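PDB 2IG6: NimC/NimA family protein from Clostridium acetobutylicum, which binds flavin mononucleotide and is probably an oxidoreductase, related to the NimA/NimC nitroimidazole-resistance proteins and to pyridoxamine 5'-phosphate oxidase. Local coordinates for residues V32-T37 / V45-A50. Numbering follows the deposited sequence.
Sequences VFYLAT and VRPFGA. With FMN (flavin mononucleotide), chain D.
Arg-46 on strand 42-48 runs past Leu-35 O to Thr-37 OG1 on strand 33-39, its partner in an antiparallel beta hairpin, and also hydrogen-bonds FMN. Phe-33 and Phe-48 exchange both backbone hydrogen bonds, and Leu-35 N donates to Arg-46 O. From Arg-46 CB the chain passes the ribityl oxygens, CG lying 3.4 Å from FMN O5'. CD then skirts Leu-35 O, and NE donates to FMN O5'. Bends at chi2 and chi3 (-75° and -69°) turn NH1 to the neighbouring strand. There NH1 gives one hydrogen bond to Thr-37 OG1 (2.9 Å), in the guanidinium plane, and another to Leu-35 O, from above that carbonyl's plane. NH2 binds FMN O1P at 2.8 Å, almost straight (174°); Gln-71 OE1 pairs with NH2 and Thr-37 OG1.

On the same sheet face, Phe-48 is sandwiched: Leu-35 CD2 makes a CH-pi contact 3.6 Å from its ring centroid, and FMN N3 lies 3.4 Å above the opposite face. Phe-33 CE2 packs on Phe-48 CB (3.5 Å), and Phe-48 O lies over one face of the Phe-33 ring, toward its rim. On the other sheet face Tyr-34 CE2 meets Pro-47 CB; the Tyr-34 ring stacks on Tyr-34 of the second subunit.

Pro-47 O accepts from FMN O2', and Gly-49 N donates to FMN O4. Residues 46-49 thus touch isoalloxazine, ribityl and phosphate alike, and the bonds fixing the guanidinium's rotation probably keep the charged group beside the phosphate.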
# COMPACT_ATOMS: atom_id res chain seq x y z
N VAL A 32 -1.96 -3.92 10.78
CA VAL A 32 -1.68 -2.78 9.93
C VAL A 32 -2.02 -3.17 8.50
O VAL A 32 -1.80 -4.32 8.07
CB VAL A 32 -0.22 -2.26 10.07
CG1 VAL A 32 0.81 -3.27 9.56
CG2 VAL A 32 -0.07 -0.94 9.36
N PHE A 33 -2.60 -2.23 7.77
CA PHE A 33 -2.84 -2.42 6.37
C PHE A 33 -2.52 -1.11 5.65
O PHE A 33 -2.21 -0.09 6.29
CB PHE A 33 -4.26 -2.93 6.09
CG PHE A 33 -5.34 -2.06 6.66
CD1 PHE A 33 -5.84 -2.29 7.93
CD2 PHE A 33 -5.87 -1.01 5.90
CE1 PHE A 33 -6.86 -1.47 8.46
CE2 PHE A 33 -6.89 -0.20 6.42
CZ PHE A 33 -7.38 -0.44 7.69
N TYR A 34 -2.49 -1.17 4.33
CA TYR A 34 -2.02 -0.05 3.53
C TYR A 34 -3.13 0.48 2.62
O TYR A 34 -3.71 -0.27 1.84
CB TYR A 34 -0.77 -0.45 2.75
CG TYR A 34 0.35 -0.69 3.74
CD1 TYR A 34 0.45 -1.89 4.44
CD2 TYR A 34 1.27 0.31 4.02
CE1 TYR A 34 1.46 -2.08 5.37
CE2 TYR A 34 2.26 0.13 4.93
CZ TYR A 34 2.36 -1.07 5.61
OH TYR A 34 3.37 -1.21 6.55
N LEU A 35 -3.40 1.77 2.75
CA LEU A 35 -4.48 2.44 2.03
C LEU A 35 -3.89 3.27 0.89
O LEU A 35 -3.05 4.17 1.12
CB LEU A 35 -5.22 3.38 2.97
CG LEU A 35 -6.28 4.26 2.30
CD1 LEU A 35 -7.38 3.42 1.76
CD2 LEU A 35 -6.79 5.32 3.28
N ALA A 36 -4.27 2.91 -0.33
CA ALA A 36 -3.82 3.64 -1.50
C ALA A 36 -4.92 4.55 -2.04
O ALA A 36 -6.08 4.14 -2.20
CB ALA A 36 -3.35 2.69 -2.59
N THR A 37 -4.54 5.80 -2.28
CA THR A 37 -5.36 6.82 -2.90
C THR A 37 -4.58 7.41 -4.09
O THR A 37 -3.46 7.00 -4.37
CB THR A 37 -5.65 7.99 -1.92
OG1 THR A 37 -4.39 8.47 -1.42
CG2 THR A 37 -6.43 7.50 -0.74
N VAL A 45 0.25 6.05 -0.78
CA VAL A 45 -0.01 4.93 0.11
C VAL A 45 0.61 5.17 1.47
O VAL A 45 1.70 5.75 1.58
CB VAL A 45 0.46 3.58 -0.52
CG1 VAL A 45 1.95 3.56 -0.82
CG2 VAL A 45 0.09 2.38 0.35
N ARG A 46 -0.09 4.71 2.49
CA ARG A 46 0.35 4.88 3.88
C ARG A 46 -0.29 3.80 4.73
O ARG A 46 -1.32 3.26 4.35
CB ARG A 46 -0.01 6.28 4.40
CG ARG A 46 -1.46 6.46 4.85
CD ARG A 46 -2.38 6.57 3.66
NE ARG A 46 -2.18 7.82 2.94
CZ ARG A 46 -2.60 8.10 1.71
NH1 ARG A 46 -3.22 7.20 0.96
NH2 ARG A 46 -2.42 9.30 1.22
N PRO A 47 0.33 3.49 5.89
CA PRO A 47 -0.27 2.51 6.79
C PRO A 47 -1.52 3.06 7.49
O PRO A 47 -1.57 4.24 7.88
CB PRO A 47 0.84 2.23 7.80
CG PRO A 47 1.72 3.39 7.77
CD PRO A 47 1.62 3.98 6.40
N PHE A 48 -2.54 2.21 7.58
CA PHE A 48 -3.76 2.46 8.35
C PHE A 48 -3.91 1.27 9.32
O PHE A 48 -3.32 0.21 9.12
CB PHE A 48 -4.99 2.55 7.43
CG PHE A 48 -5.45 3.96 7.12
CD1 PHE A 48 -4.55 4.98 6.86
CD2 PHE A 48 -6.80 4.26 7.08
CE1 PHE A 48 -4.99 6.27 6.58
CE2 PHE A 48 -7.24 5.52 6.76
CZ PHE A 48 -6.34 6.54 6.54
N GLY A 49 -4.71 1.42 10.36
CA GLY A 49 -4.75 0.34 11.34
C GLY A 49 -6.00 0.18 12.17
O GLY A 49 -5.98 -0.55 13.14
N ALA A 50 -7.07 0.85 11.81
CA ALA A 50 -8.29 0.80 12.61
C ALA A 50 -9.38 0.47 11.63
O ALA A 50 -9.44 1.06 10.55
CB ALA A 50 -8.56 2.14 13.29
N1 FMN D . -3.88 7.36 9.92
C2 FMN D . -5.26 7.42 9.79
O2 FMN D . -5.75 8.46 9.39
N3 FMN D . -6.04 6.32 10.07
C4 FMN D . -5.48 5.15 10.56
O4 FMN D . -6.15 4.12 10.64
C4A FMN D . -4.09 5.09 10.70
N5 FMN D . -3.50 3.93 11.19
C5A FMN D . -2.12 3.87 11.29
C6 FMN D . -1.52 2.69 11.75
C7 FMN D . -0.14 2.62 11.85
C7M FMN D . 0.46 1.37 12.41
C8 FMN D . 0.63 3.73 11.50
C8M FMN D . 2.13 3.65 11.43
C9 FMN D . 0.06 4.90 11.07
C9A FMN D . -1.35 4.97 10.94
N10 FMN D . -1.94 6.14 10.49
C10 FMN D . -3.32 6.19 10.38
C1' FMN D . -1.18 7.41 10.24
C2' FMN D . -0.96 7.62 8.73
O2' FMN D . -0.14 6.59 8.17
C3' FMN D . -0.32 8.98 8.55
O3' FMN D . -1.08 10.00 9.21
C4' FMN D . -0.14 9.34 7.07
O4' FMN D . 0.79 10.39 7.00
C5' FMN D . -1.45 9.81 6.44
O5' FMN D . -1.39 9.87 5.02
P FMN D . -1.09 11.28 4.30
O1P FMN D . -1.07 11.11 2.83
O2P FMN D . 0.25 11.75 4.81
O3P FMN D . -2.14 12.29 4.71